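Local coordinates for protein Asp/Glu-specific dipeptidyl-peptidase (PDB 5JXF) that removes dipeptides from the N-terminus of oligopeptides as a serine peptidase of family S46, with strict specificity for aspartate or glutamate at P1, at residues G94-N99 and F241-N246; L136-I141 and K207-V212. One frame throughout, in Å; residues are numbered along the deposited sequence.

Interaction 1 of 2, residues G94-N99 and F241-N246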
loop_
_atom_site.group_PDB
_atom_site.type_symbol
_atom_site.label_atom_id
_atom_site.label_comp_id
_atom_site.label_asym_id
_atom_site.label_seq_id
_atom_site.Cartn_x
_atom_site.Cartn_y
_atom_site.Cartn_z
ATOM N N GLY A 94 38.717 14.368 -8.941
ATOM C CA GLY A 94 38.454 13.372 -7.916
ATOM C C GLY A 94 37.079 13.386 -7.250
ATOM O O GLY A 94 36.850 12.672 -6.281
ATOM N N LEU A 95 36.176 14.219 -7.747
ATOM C CA LEU A 95 34.806 14.260 -7.235
ATOM C C LEU A 95 34.160 12.942 -7.532
ATOM O O LEU A 95 34.085 12.542 -8.693
ATOM C CB LEU A 95 34.011 15.396 -7.875
ATOM C CG LEU A 95 32.619 15.656 -7.293
ATOM C CD1 LEU A 95 32.768 15.927 -5.808
ATOM C CD2 LEU A 95 31.936 16.843 -7.989
ATOM N N ILE A 96 33.741 12.239 -6.478
ATOM C CA ILE A 96 33.020 10.977 -6.645
ATOM C C ILE A 96 31.615 11.044 -6.068
ATOM O O ILE A 96 31.339 11.736 -5.074
ATOM C CB ILE A 96 33.729 9.751 -5.996
ATOM C CG1 ILE A 96 33.837 9.907 -4.485
ATOM C CG2 ILE A 96 35.117 9.505 -6.618
ATOM C CD1 ILE A 96 34.508 8.735 -3.837
ATOM N N LEU A 97 30.742 10.275 -6.691
ATOM C CA LEU A 97 29.335 10.268 -6.337
ATOM C C LEU A 97 28.981 8.884 -5.806
ATOM O O LEU A 97 29.426 7.881 -6.353
ATOM C CB LEU A 97 28.482 10.644 -7.557
ATOM C CG LEU A 97 26.961 10.562 -7.362
ATOM C CD1 LEU A 97 26.520 11.698 -6.443
ATOM C CD2 LEU A 97 26.254 10.643 -8.720
ATOM N N THR A 98 28.229 8.833 -4.714
ATOM C CA THR A 98 27.731 7.561 -4.208
ATOM C C THR A 98 26.339 7.777 -3.544
ATOM O O THR A 98 25.727 8.831 -3.724
ATOM C CB THR A 98 28.744 6.902 -3.217
ATOM O OG1 THR A 98 28.355 5.549 -2.957
ATOM C CG2 THR A 98 28.831 7.663 -1.890
ATOM N N ASN A 99 25.831 6.783 -2.825
ATOM C CA ASN A 99 24.522 6.921 -2.118
ATOM C C ASN A 99 24.639 7.683 -0.819
ATOM O O ASN A 99 25.704 7.710 -0.201
ATOM C CB ASN A 99 23.901 5.556 -1.769
ATOM C CG ASN A 99 23.378 4.823 -2.968
ATOM O OD1 ASN A 99 23.161 3.610 -2.923
ATOM N ND2 ASN A 99 23.159 5.550 -4.049
ATOM N N PHE A 241 31.891 12.731 -2.339
ATOM C CA PHE A 241 33.189 12.681 -1.683
ATOM C C PHE A 241 34.238 13.134 -2.681
ATOM O O PHE A 241 33.924 13.278 -3.867
ATOM C CB PHE A 241 33.469 11.265 -1.183
ATOM C CG PHE A 241 32.641 10.868 0.013
ATOM C CD1 PHE A 241 31.321 10.458 -0.138
ATOM C CD2 PHE A 241 33.177 10.920 1.295
ATOM C CE1 PHE A 241 30.572 10.097 0.959
ATOM C CE2 PHE A 241 32.433 10.553 2.396
ATOM C CZ PHE A 241 31.131 10.142 2.228
ATOM N N ARG A 242 35.471 13.377 -2.226
ATOM C CA ARG A 242 36.542 13.706 -3.165
ATOM C C ARG A 242 37.795 12.892 -2.842
ATOM O O ARG A 242 38.229 12.860 -1.700
ATOM C CB ARG A 242 36.881 15.196 -3.157
ATOM C CG ARG A 242 37.934 15.553 -4.215
ATOM C CD ARG A 242 38.442 16.965 -4.091
ATOM N NE ARG A 242 37.343 17.918 -3.983
ATOM C CZ ARG A 242 36.633 18.349 -5.020
ATOM N NH1 ARG A 242 36.905 17.898 -6.241
ATOM N NH2 ARG A 242 35.643 19.215 -4.831
ATOM N N VAL A 243 38.341 12.216 -3.843
ATOM C CA VAL A 243 39.505 11.369 -3.630
ATOM C C VAL A 243 40.749 12.274 -3.660
ATOM O O VAL A 243 40.875 13.135 -4.520
ATOM C CB VAL A 243 39.615 10.263 -4.694
ATOM C CG1 VAL A 243 40.862 9.370 -4.439
ATOM C CG2 VAL A 243 38.355 9.425 -4.740
ATOM N N TYR A 244 41.643 12.102 -2.699
ATOM C CA TYR A 244 42.867 12.905 -2.645
ATOM C C TYR A 244 44.083 12.014 -2.841
ATOM O O TYR A 244 44.046 10.826 -2.487
ATOM C CB TYR A 244 42.965 13.647 -1.314
ATOM C CG TYR A 244 42.168 14.927 -1.276
ATOM C CD1 TYR A 244 40.776 14.909 -1.126
ATOM C CD2 TYR A 244 42.806 16.153 -1.383
ATOM C CE1 TYR A 244 40.059 16.088 -1.093
ATOM C CE2 TYR A 244 42.102 17.329 -1.360
ATOM C CZ TYR A 244 40.731 17.298 -1.213
ATOM O OH TYR A 244 40.057 18.488 -1.193
ATOM N N ALA A 245 45.160 12.580 -3.388
ATOM C CA ALA A 245 46.373 11.806 -3.674
ATOM C C ALA A 245 47.634 12.619 -3.371
ATOM O O ALA A 245 47.537 13.822 -3.168
ATOM C CB ALA A 245 46.365 11.354 -5.120
ATOM N N ASN A 246 48.814 11.979 -3.317
ATOM C CA ASN A 246 50.041 12.766 -3.098
ATOM C C ASN A 246 50.509 13.433 -4.386
ATOM O O ASN A 246 49.817 13.381 -5.400
ATOM C CB ASN A 246 51.188 11.924 -2.493
ATOM C CG ASN A 246 51.564 10.712 -3.333
ATOM O OD1 ASN A 246 51.297 10.653 -4.532
ATOM N ND2 ASN A 246 52.241 9.752 -2.704
#
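Ile96 and Phe241 form an antiparallel hydrogen-bonded pair where strand 95-98 meets strand 239-245. Ile96 N donates to Phe241 O at 2.8 Å, and Phe241 N returns a bond to Ile96 O at 3.0 Å. A third backbone bond runs from Val243 N to Gly94 O at 2.9 Å. Gly94 O also receives a CA-H...O contact from Arg242 CA at 3.3 Å. Leu95 and Arg242, between these bonds, make a non-hydrogen-bonded pair. The strand segments run at 136° to each other, well short of exact antiparallel. Gly94 has a positive phi, and a CB there would run into Val243 O.

The apolar packing lies on the face that carries Ile96 and Phe241. Ile96 CG1 sits between its backbone N and carbonyl carbon (chi1 63°). From there it rests on Phe241 CB at 3.6 Å. The other branch, CG2, meets Val243 CG2 at 3.7 Å, the two side chains crossing at about a right angle. Further along, Thr98 CG2 comes obliquely to the Phe241 ring, 4.1 Å from CE1. The hydroxyl of Thr98 is turned elsewhere and bonds to Thr86 O.

The face with Leu95 and Arg242 carries charge. The Arg242 chain starts with CG anti to the backbone N (chi1 -176°) and bends at chi3, which brings its NH1 to 4.2 Å from Leu95 CB. The guanidinium forms salt bridges with Glu722 and Glu130. NH1 also bonds to Lys93 O. These partners would probably fix the turn of the buried guanidinium.

Strand 85-89 flanks strand 95-98 on its other side, and strand 197-214 pairs with strand 239-245. Phe81 meets the Phe241 ring edge-to-face. Leu97 packs on strand 673-680 of a second antiparallel sheet. This is consistent with the two-barrel, chymotrypsin-like core expected of S46 peptidases.

Interaction 2 of 2, residues L136-I141 and K207-V212; sequences LVVTFI and KDVRLV
Val209 meets Leu136 and Val138 through its two methyls, one turned mainly to each. Its CG1 is anti to the backbone N (chi1 177°) and lies 3.9 Å from Leu136 CD2. Its CG2 lies 3.6 Å from Val138 CG2. Both neighbours cross Val209 at about a right angle. Leu136 CG is also anti to its backbone N (chi1 175°), which swings CD2 to 3.7 Å from Val209 O. With an alanine in place of Val209, Leu136 CD2 and Val138 CG2 would probably lose their methyl partners, leaving a gap.

Val137 and Lys207 lie alongside each other and point the same way, with Val137 CG1 3.8 Å from Lys207 CG. Beyond CG the lysine chain bends at chi3 and chi4, and NZ bonds to Val205 O.

Water 1 bridges the backbones. It lies 2.7 Å from Leu136 O, to which it probably donates, and accepts from Val209 N at 2.6 Å.

Within segment 207-212, Arg210 grips Asp208 side-on. Arg210 NE donates to Asp208 OD1, which lies in the guanidinium plane, and NH2 donates to the syn lone pair of OD2 at 2.9 Å. Asn258 also bonds to Asp208 OD2.

Strand 197-214 pairs directly with strand 138-146 up to Phe206, then diverges, leaving water and apolar side chains to link the two here. Strand 80-81 borders strand 138-146 on its other edge. Phe241 of strand 239-245 packs on Leu136 and Val209.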
loop_
_atom_site.group_PDB
_atom_site.type_symbol
_atom_site.label_atom_id
_atom_site.label_comp_id
_atom_site.label_asym_id
_atom_site.label_seq_id
_atom_site.Cartn_x
_atom_site.Cartn_y
_atom_site.Cartn_z
ATOM N N LEU A 136 38.477 5.389 5.798
ATOM C CA LEU A 136 37.649 5.350 4.603
ATOM C C LEU A 136 38.562 5.246 3.405
ATOM O O LEU A 136 39.357 6.142 3.153
ATOM C CB LEU A 136 36.754 6.595 4.493
ATOM C CG LEU A 136 35.906 6.753 3.225
ATOM C CD1 LEU A 136 34.967 5.578 3.024
ATOM C CD2 LEU A 136 35.091 8.052 3.277
ATOM N N VAL A 137 38.443 4.152 2.671
ATOM C CA VAL A 137 39.229 3.971 1.468
ATOM C C VAL A 137 38.352 3.815 0.230
ATOM O O VAL A 137 37.175 3.452 0.308
ATOM C CB VAL A 137 40.158 2.756 1.590
ATOM C CG1 VAL A 137 40.994 2.842 2.891
ATOM C CG2 VAL A 137 39.363 1.470 1.531
ATOM N N VAL A 138 38.953 4.112 -0.912
ATOM C CA VAL A 138 38.306 4.018 -2.211
ATOM C C VAL A 138 39.297 3.308 -3.123
ATOM O O VAL A 138 40.441 3.747 -3.255
ATOM C CB VAL A 138 37.947 5.414 -2.763
ATOM C CG1 VAL A 138 37.759 5.378 -4.251
ATOM C CG2 VAL A 138 36.695 5.970 -2.063
ATOM N N THR A 139 38.866 2.222 -3.747
ATOM C CA THR A 139 39.760 1.352 -4.491
ATOM C C THR A 139 39.490 1.311 -5.988
ATOM O O THR A 139 38.398 0.935 -6.414
ATOM C CB THR A 139 39.662 -0.087 -3.957
ATOM O OG1 THR A 139 40.012 -0.112 -2.566
ATOM C CG2 THR A 139 40.562 -1.020 -4.762
ATOM N N PHE A 140 40.489 1.660 -6.787
ATOM C CA PHE A 140 40.389 1.543 -8.238
ATOM C C PHE A 140 40.946 0.236 -8.768
ATOM O O PHE A 140 41.969 -0.264 -8.275
ATOM C CB PHE A 140 41.105 2.722 -8.907
ATOM C CG PHE A 140 40.417 4.029 -8.684
ATOM C CD1 PHE A 140 40.585 4.720 -7.498
ATOM C CD2 PHE A 140 39.579 4.555 -9.652
ATOM C CE1 PHE A 140 39.941 5.945 -7.281
ATOM C CE2 PHE A 140 38.929 5.769 -9.449
ATOM C CZ PHE A 140 39.115 6.467 -8.256
ATOM N N ILE A 141 40.273 -0.329 -9.769
ATOM C CA ILE A 141 40.769 -1.546 -10.404
ATOM C C ILE A 141 41.723 -1.246 -11.575
ATOM O O ILE A 141 41.346 -0.584 -12.557
ATOM C CB ILE A 141 39.638 -2.433 -10.934
ATOM C CG1 ILE A 141 38.674 -2.820 -9.802
ATOM C CG2 ILE A 141 40.243 -3.703 -11.569
ATOM C CD1 ILE A 141 39.378 -3.396 -8.586
ATOM N N LYS A 207 43.405 6.437 0.364
ATOM C CA LYS A 207 43.129 6.375 1.797
ATOM C C LYS A 207 42.827 7.742 2.391
ATOM O O LYS A 207 42.647 7.885 3.602
ATOM C CB LYS A 207 44.314 5.719 2.533
ATOM C CG LYS A 207 44.433 4.214 2.253
ATOM C CD LYS A 207 45.719 3.601 2.841
ATOM C CE LYS A 207 46.325 2.518 1.925
ATOM N NZ LYS A 207 47.040 3.068 0.713
ATOM N N ASP A 208 42.778 8.748 1.532
ATOM C CA ASP A 208 42.427 10.091 1.955
ATOM C C ASP A 208 41.212 10.549 1.143
ATOM O O ASP A 208 41.360 11.262 0.150
ATOM C CB ASP A 208 43.623 11.049 1.781
ATOM C CG ASP A 208 43.308 12.474 2.211
ATOM O OD1 ASP A 208 42.190 12.730 2.717
ATOM O OD2 ASP A 208 44.192 13.342 2.060
ATOM N N VAL A 209 40.025 10.122 1.584
ATOM C CA VAL A 209 38.746 10.446 0.938
ATOM C C VAL A 209 37.876 11.326 1.845
ATOM O O VAL A 209 37.456 10.907 2.923
ATOM C CB VAL A 209 37.992 9.160 0.564
ATOM C CG1 VAL A 209 36.607 9.468 -0.046
ATOM C CG2 VAL A 209 38.858 8.310 -0.380
ATOM N N ARG A 210 37.621 12.552 1.403
ATOM C CA ARG A 210 36.960 13.557 2.241
ATOM C C ARG A 210 35.513 13.810 1.804
ATOM O O ARG A 210 35.203 13.720 0.626
ATOM C CB ARG A 210 37.741 14.868 2.208
ATOM C CG ARG A 210 39.216 14.683 2.530
ATOM C CD ARG A 210 40.002 15.968 2.415
ATOM N NE ARG A 210 41.427 15.658 2.511
ATOM C CZ ARG A 210 42.407 16.536 2.347
ATOM N NH1 ARG A 210 42.131 17.798 2.083
ATOM N NH2 ARG A 210 43.670 16.144 2.446
ATOM N N LEU A 211 34.650 14.107 2.775
ATOM C CA LEU A 211 33.233 14.400 2.521
ATOM C C LEU A 211 33.050 15.757 1.867
ATOM O O LEU A 211 33.538 16.774 2.377
ATOM C CB LEU A 211 32.426 14.353 3.822
ATOM C CG LEU A 211 30.933 14.730 3.733
ATOM C CD1 LEU A 211 30.173 13.857 2.729
ATOM C CD2 LEU A 211 30.276 14.663 5.105
ATOM N N VAL A 212 32.330 15.776 0.747
ATOM C CA VAL A 212 32.132 17.007 -0.026
ATOM C C VAL A 212 30.696 17.535 0.063
ATOM O O VAL A 212 30.484 18.735 0.231
ATOM C CB VAL A 212 32.496 16.789 -1.513
ATOM C CG1 VAL A 212 32.035 17.957 -2.384
ATOM C CG2 VAL A 212 34.015 16.539 -1.659
HETATM O O HOH W 1 39.832 8.717 3.820
#

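Interactions 1 and 2 belong to one sheet, and their centres are about 6 Å apart. Strand 239-245 pairs with strand 197-214. Arg242 N lies 2.9 Å from Arg210 O, and Tyr244 N lies 3.0 Å from Asp208 O, both probable hydrogen bonds. Tyr244 also makes a cation-pi contact with Arg210. Both segments of interaction 2 fall in the sequence between 94-99 and 241-246. Interaction 1 is near the catalytic centre: the Thr98 side chain is about 6 Å from that of Ser662 and about 8 Å from that of His101, both probable charge-relay residues. The same side chain is about 9 Å from the bound aspartic acid and about 11 Å from the bound arginine. Interaction 2 lies away from these sites.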